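Local coordinates for protein probable CoA-transferase alpha subunit (PDB 6COJ) that probably acts, as the alpha subunit of a CoA-transferase family enzyme, on a CoA thioester carrying a bicyclic spiro-lactone acyl group, which is bound in this crystal, at residues A[28-31]-A[32-36]; A[264-267]-A[268-271]. The protein carries 1 engineered substitution. All blocks are in the same frame, centred on the assembly; numbering follows the deposited sequence. Where two conformers were deposited one is given.

Contact 1: A[28-31]-A[32-36]; sequences GELR and SGMTI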
loop_
_atom_site.group_PDB
_atom_site.type_symbol
_atom_site.label_atom_id
_atom_site.label_comp_id
_atom_site.label_asym_id
_atom_site.label_seq_id
_atom_site.Cartn_x
_atom_site.Cartn_y
_atom_site.Cartn_z
ATOM N N GLY A 28 12.231 8.879 -27.840
ATOM C CA GLY A 28 13.618 9.236 -28.099
ATOM C C GLY A 28 14.521 9.154 -26.880
ATOM O O GLY A 28 15.748 9.130 -27.031
ATOM N N GLU A 29 13.948 9.142 -25.677
ATOM C CA GLU A 29 14.699 8.945 -24.443
ATOM C C GLU A 29 14.896 7.477 -24.102
ATOM O O GLU A 29 15.657 7.165 -23.176
ATOM C CB GLU A 29 13.979 9.620 -23.270
ATOM C CG GLU A 29 13.952 11.133 -23.337
ATOM C CD GLU A 29 15.336 11.721 -23.509
ATOM O OE1 GLU A 29 15.593 12.351 -24.557
ATOM O OE2 GLU A 29 16.173 11.541 -22.601
ATOM N N LEU A 30 14.209 6.578 -24.798
ATOM C CA LEU A 30 14.344 5.148 -24.573
ATOM C C LEU A 30 15.444 4.585 -25.461
ATOM O O LEU A 30 15.855 5.199 -26.449
ATOM C CB LEU A 30 13.021 4.440 -24.860
ATOM C CG LEU A 30 11.815 5.024 -24.122
ATOM C CD1 LEU A 30 10.552 4.297 -24.559
ATOM C CD2 LEU A 30 12.001 4.945 -22.596
ATOM N N ARG A 31 15.933 3.408 -25.088
ATOM C CA ARG A 31 17.021 2.771 -25.811
ATOM C C ARG A 31 16.736 1.286 -25.934
ATOM O O ARG A 31 16.116 0.682 -25.053
ATOM C CB ARG A 31 18.362 2.948 -25.088
ATOM C CG ARG A 31 18.755 4.388 -24.819
ATOM C CD ARG A 31 19.164 5.084 -26.105
ATOM N NE ARG A 31 19.701 6.418 -25.855
ATOM C CZ ARG A 31 18.991 7.537 -25.941
ATOM N NH1 ARG A 31 19.562 8.708 -25.695
ATOM N NH2 ARG A 31 17.712 7.486 -26.284
ATOM N N SER A 32 17.206 0.699 -27.033
ATOM C CA SER A 32 17.104 -0.741 -27.185
ATOM C C SER A 32 17.778 -1.423 -26.002
ATOM O O SER A 32 18.774 -0.929 -25.463
ATOM C CB SER A 32 17.748 -1.184 -28.503
ATOM O OG SER A 32 17.010 -0.682 -29.609
ATOM N N GLY A 33 17.214 -2.549 -25.581
ATOM C CA GLY A 33 17.743 -3.298 -24.461
ATOM C C GLY A 33 17.222 -2.883 -23.106
ATOM O O GLY A 33 17.565 -3.530 -22.110
ATOM N N MET A 34 16.400 -1.838 -23.033
ATOM C CA MET A 34 15.890 -1.388 -21.747
ATOM C C MET A 34 14.873 -2.369 -21.191
ATOM O O MET A 34 14.205 -3.104 -21.929
ATOM C CB MET A 34 15.202 -0.033 -21.886
ATOM C CG MET A 34 16.136 1.129 -21.748
ATOM S SD MET A 34 15.192 2.652 -21.825
ATOM C CE MET A 34 16.479 3.853 -21.497
ATOM N N THR A 35 14.766 -2.371 -19.867
ATOM C CA THR A 35 13.626 -2.955 -19.179
ATOM C C THR A 35 12.590 -1.851 -18.989
ATOM O O THR A 35 12.878 -0.826 -18.355
ATOM C CB THR A 35 14.076 -3.533 -17.840
ATOM O OG1 THR A 35 14.983 -4.611 -18.075
ATOM C CG2 THR A 35 12.887 -4.054 -17.055
ATOM N N ILE A 36 11.401 -2.040 -19.563
ATOM C CA ILE A 36 10.355 -1.025 -19.553
ATOM C C ILE A 36 9.103 -1.608 -18.914
ATOM O O ILE A 36 8.640 -2.685 -19.309
ATOM C CB ILE A 36 10.054 -0.509 -20.972
ATOM C CG1 ILE A 36 11.332 0.058 -21.593
ATOM C CG2 ILE A 36 8.937 0.545 -20.941
ATOM C CD1 ILE A 36 11.121 0.692 -22.958
#
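Arg31 lies alongside Met34, and its NH2 is held by two backbone carbonyls. NH2 donates to Gly28 O at 2.7 Å. It also donates to Leu30 O, at 3.0 Å. Both oxygens lie close to the guanidinium plane, while NH2 sits above the plane of each carbonyl. The chain bends at chi2 (-72°), which brings NH2 back to the carbonyls of Gly28 and Leu30. The group meets the Gly28 carbonyl edge-on, and the two bonds limit its rotation.

The backbone turns at the next residues. Met34 N donates to Arg31 O at 3.2 Å, closing a type II beta turn from Arg31 to Met34. Gly33 has positive phi. A CB there would jam against the carbonyl O of Ser32. Ser32 OG accepts from the backbone N of Thr60.

Met34 fills the inside of the bend. Beyond CG its chain is extended, and this carries SD back to the residues before the turn. Arg31 N makes a weak bond to Met34 SD at 3.4 Å. Met34 CE lies 4.1 Å from Arg31 CG. Leu30 crosses Met34 at about a right angle, with CD2 4.0 Å from Met34 SD. On its other branch, Leu30 CD1 meets Ile36 CD1 at 4.0 Å, and these chains too cross at about a right angle. Leu30 and Ile36 also touch strand 177-184, through Ala179 and Leu181.

This is a helix-to-strand connection of an alpha/beta fold. A tight turn leads from helix 23-28 into strand 35-38, the middle strand of the parallel sheet in this CoA-transferase family domain.

Contact 2: A[264-267]-A[268-271]; sequences DEKF and QRHY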
loop_
_atom_site.group_PDB
_atom_site.type_symbol
_atom_site.label_atom_id
_atom_site.label_comp_id
_atom_site.label_asym_id
_atom_site.label_seq_id
_atom_site.Cartn_x
_atom_site.Cartn_y
_atom_site.Cartn_z
ATOM N N ASP A 264 -12.973 0.632 -27.036
ATOM C CA ASP A 264 -13.503 0.567 -28.398
ATOM C C ASP A 264 -13.543 -0.905 -28.776
ATOM O O ASP A 264 -12.597 -1.445 -29.350
ATOM C CB ASP A 264 -12.632 1.371 -29.351
ATOM C CG ASP A 264 -13.246 1.498 -30.733
ATOM O OD1 ASP A 264 -14.141 0.696 -31.089
ATOM O OD2 ASP A 264 -12.834 2.416 -31.466
ATOM N N GLU A 265 -14.650 -1.566 -28.408
ATOM C CA GLU A 265 -14.746 -3.016 -28.555
ATOM C C GLU A 265 -14.680 -3.433 -30.017
ATOM O O GLU A 265 -13.996 -4.405 -30.365
ATOM C CB GLU A 265 -16.044 -3.522 -27.914
ATOM C CG GLU A 265 -16.174 -3.248 -26.413
ATOM C CD GLU A 265 -15.334 -4.184 -25.572
ATOM O OE1 GLU A 265 -15.303 -4.002 -24.336
ATOM O OE2 GLU A 265 -14.703 -5.095 -26.141
ATOM N N LYS A 266 -15.386 -2.707 -30.890
ATOM C CA LYS A 266 -15.374 -3.036 -32.310
ATOM C C LYS A 266 -13.971 -2.916 -32.894
ATOM O O LYS A 266 -13.550 -3.759 -33.696
ATOM C CB LYS A 266 -16.363 -2.139 -33.058
ATOM C CG LYS A 266 -17.834 -2.560 -32.933
ATOM C CD LYS A 266 -18.516 -1.958 -31.719
ATOM C CE LYS A 266 -19.513 -2.917 -31.087
ATOM N NZ LYS A 266 -20.001 -2.487 -29.746
ATOM N N PHE A 267 -13.223 -1.881 -32.497
ATOM C CA PHE A 267 -11.882 -1.732 -33.048
ATOM C C PHE A 267 -10.927 -2.766 -32.483
ATOM O O PHE A 267 -10.049 -3.260 -33.199
ATOM C CB PHE A 267 -11.320 -0.325 -32.855
ATOM C CG PHE A 267 -10.087 -0.081 -33.677
ATOM C CD1 PHE A 267 -10.198 0.235 -35.024
ATOM C CD2 PHE A 267 -8.826 -0.234 -33.131
ATOM C CE1 PHE A 267 -9.071 0.426 -35.797
ATOM C CE2 PHE A 267 -7.692 -0.042 -33.902
ATOM C CZ PHE A 267 -7.817 0.286 -35.243
ATOM N N GLN A 268 -11.055 -3.096 -31.196
ATOM C CA GLN A 268 -10.197 -4.143 -30.655
ATOM C C GLN A 268 -10.433 -5.466 -31.371
ATOM O O GLN A 268 -9.483 -6.197 -31.664
ATOM C CB GLN A 268 -10.383 -4.302 -29.151
ATOM C CG GLN A 268 -9.482 -5.390 -28.601
ATOM C CD GLN A 268 -9.417 -5.378 -27.102
ATOM O OE1 GLN A 268 -8.637 -4.636 -26.518
ATOM N NE2 GLN A 268 -10.221 -6.215 -26.476
ATOM N N ARG A 269 -11.695 -5.783 -31.666
ATOM C CA ARG A 269 -11.985 -6.966 -32.469
ATOM C C ARG A 269 -11.294 -6.903 -33.823
ATOM O O ARG A 269 -10.767 -7.913 -34.300
ATOM C CB ARG A 269 -13.490 -7.159 -32.631
ATOM C CG ARG A 269 -14.141 -7.779 -31.419
ATOM C CD ARG A 269 -15.561 -8.225 -31.698
ATOM N NE ARG A 269 -16.452 -7.118 -32.008
ATOM C CZ ARG A 269 -17.189 -6.480 -31.106
ATOM N NH1 ARG A 269 -17.122 -6.818 -29.823
ATOM N NH2 ARG A 269 -17.983 -5.493 -31.486
ATOM N N HIS A 270 -11.279 -5.723 -34.453
ATOM C CA HIS A 270 -10.616 -5.578 -35.746
ATOM C C HIS A 270 -9.108 -5.776 -35.625
ATOM O O HIS A 270 -8.487 -6.419 -36.482
ATOM C CB HIS A 270 -10.940 -4.207 -36.344
ATOM C CG HIS A 270 -10.329 -3.972 -37.691
ATOM N ND1 HIS A 270 -10.703 -4.682 -38.811
ATOM C CD2 HIS A 270 -9.375 -3.104 -38.096
ATOM C CE1 HIS A 270 -10.003 -4.265 -39.848
ATOM N NE2 HIS A 270 -9.189 -3.310 -39.442
ATOM N N TYR A 271 -8.502 -5.234 -34.565
ATOM C CA TYR A 271 -7.089 -5.487 -34.300
ATOM C C TYR A 271 -6.810 -6.984 -34.202
ATOM O O TYR A 271 -5.894 -7.506 -34.854
ATOM C CB TYR A 271 -6.669 -4.759 -33.012
ATOM C CG TYR A 271 -5.492 -5.385 -32.295
ATOM C CD1 TYR A 271 -4.188 -5.193 -32.744
ATOM C CD2 TYR A 271 -5.686 -6.179 -31.168
ATOM C CE1 TYR A 271 -3.110 -5.777 -32.091
ATOM C CE2 TYR A 271 -4.614 -6.770 -30.510
ATOM C CZ TYR A 271 -3.328 -6.562 -30.975
ATOM O OH TYR A 271 -2.261 -7.135 -30.326
#
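Backbone bonds run from Gln268 N to Asp264 O, Arg269 N to Glu265 O, His270 N to Lys266 O and Tyr271 N to Phe267 O. They form the first turns of helix 265-274. Asp264 is the N-cap. Its OD1 accepts from Phe267 N at 3.1 Å, met from above the carboxylate plane. Its OD2 bonds to His253.

The charged groups lie along one side. Arg269 bends at chi3 (-64°), which folds its guanidinium back toward the start of the helix. One face then lies against the backbone, with Glu265 O 3.8 Å above its centre. Lys266 runs beside Arg269 and points the same way. Lys266 CG is 3.3 Å from Arg269 NH2, and Lys266 NZ is 4.0 Å from the same NH2. Glu265 OE2 is 4.7 Å from Arg269 NH1, too far for contact. The Glu265 carboxylate is engaged by Arg263 and Ser93. An alanine in place of Arg269 would probably leave the Glu265 carbonyl without its flat cover and the aliphatic part of Lys266 free to move.

The aromatic groups lie on another side. The rings of Phe267 and His270 have centroids 5.9 Å apart and planes at 52°, an oblique pair. Phe267 meets Phe303 and Tyr288 edge-to-face, and His270 also meets Phe303.

The chemistry is mixed. A carboxylate at the N-terminus would suit the helix dipole. The two neighbouring cations would repel. The Glu265 carbonyl and acid may ease this only in part, but Lys266 is exposed, where solvent can screen its charge.

Contact 1 precedes contact 2 in the chain. Their centres are about 29 Å apart and their nearest atoms about 16 Å, so they do not touch. Contact 1 enters the middle of the parallel sheet. Contact 2 starts a helix near the C-terminus. Neither holds a residue listed for the CoA-thioester pocket, and their ties to it are indirect. Strand 35-38, entered through 32-36, leads on to Trp41, which lines the pocket. The segment 264-271 bonds to residues near pocket residues in the chain: Gln268 to Ser43, near Trp41, and Tyr271 to Asp98, next to Tyr97. Contact 2 may therefore lie behind the pocket wall. No other subunit touches either contact.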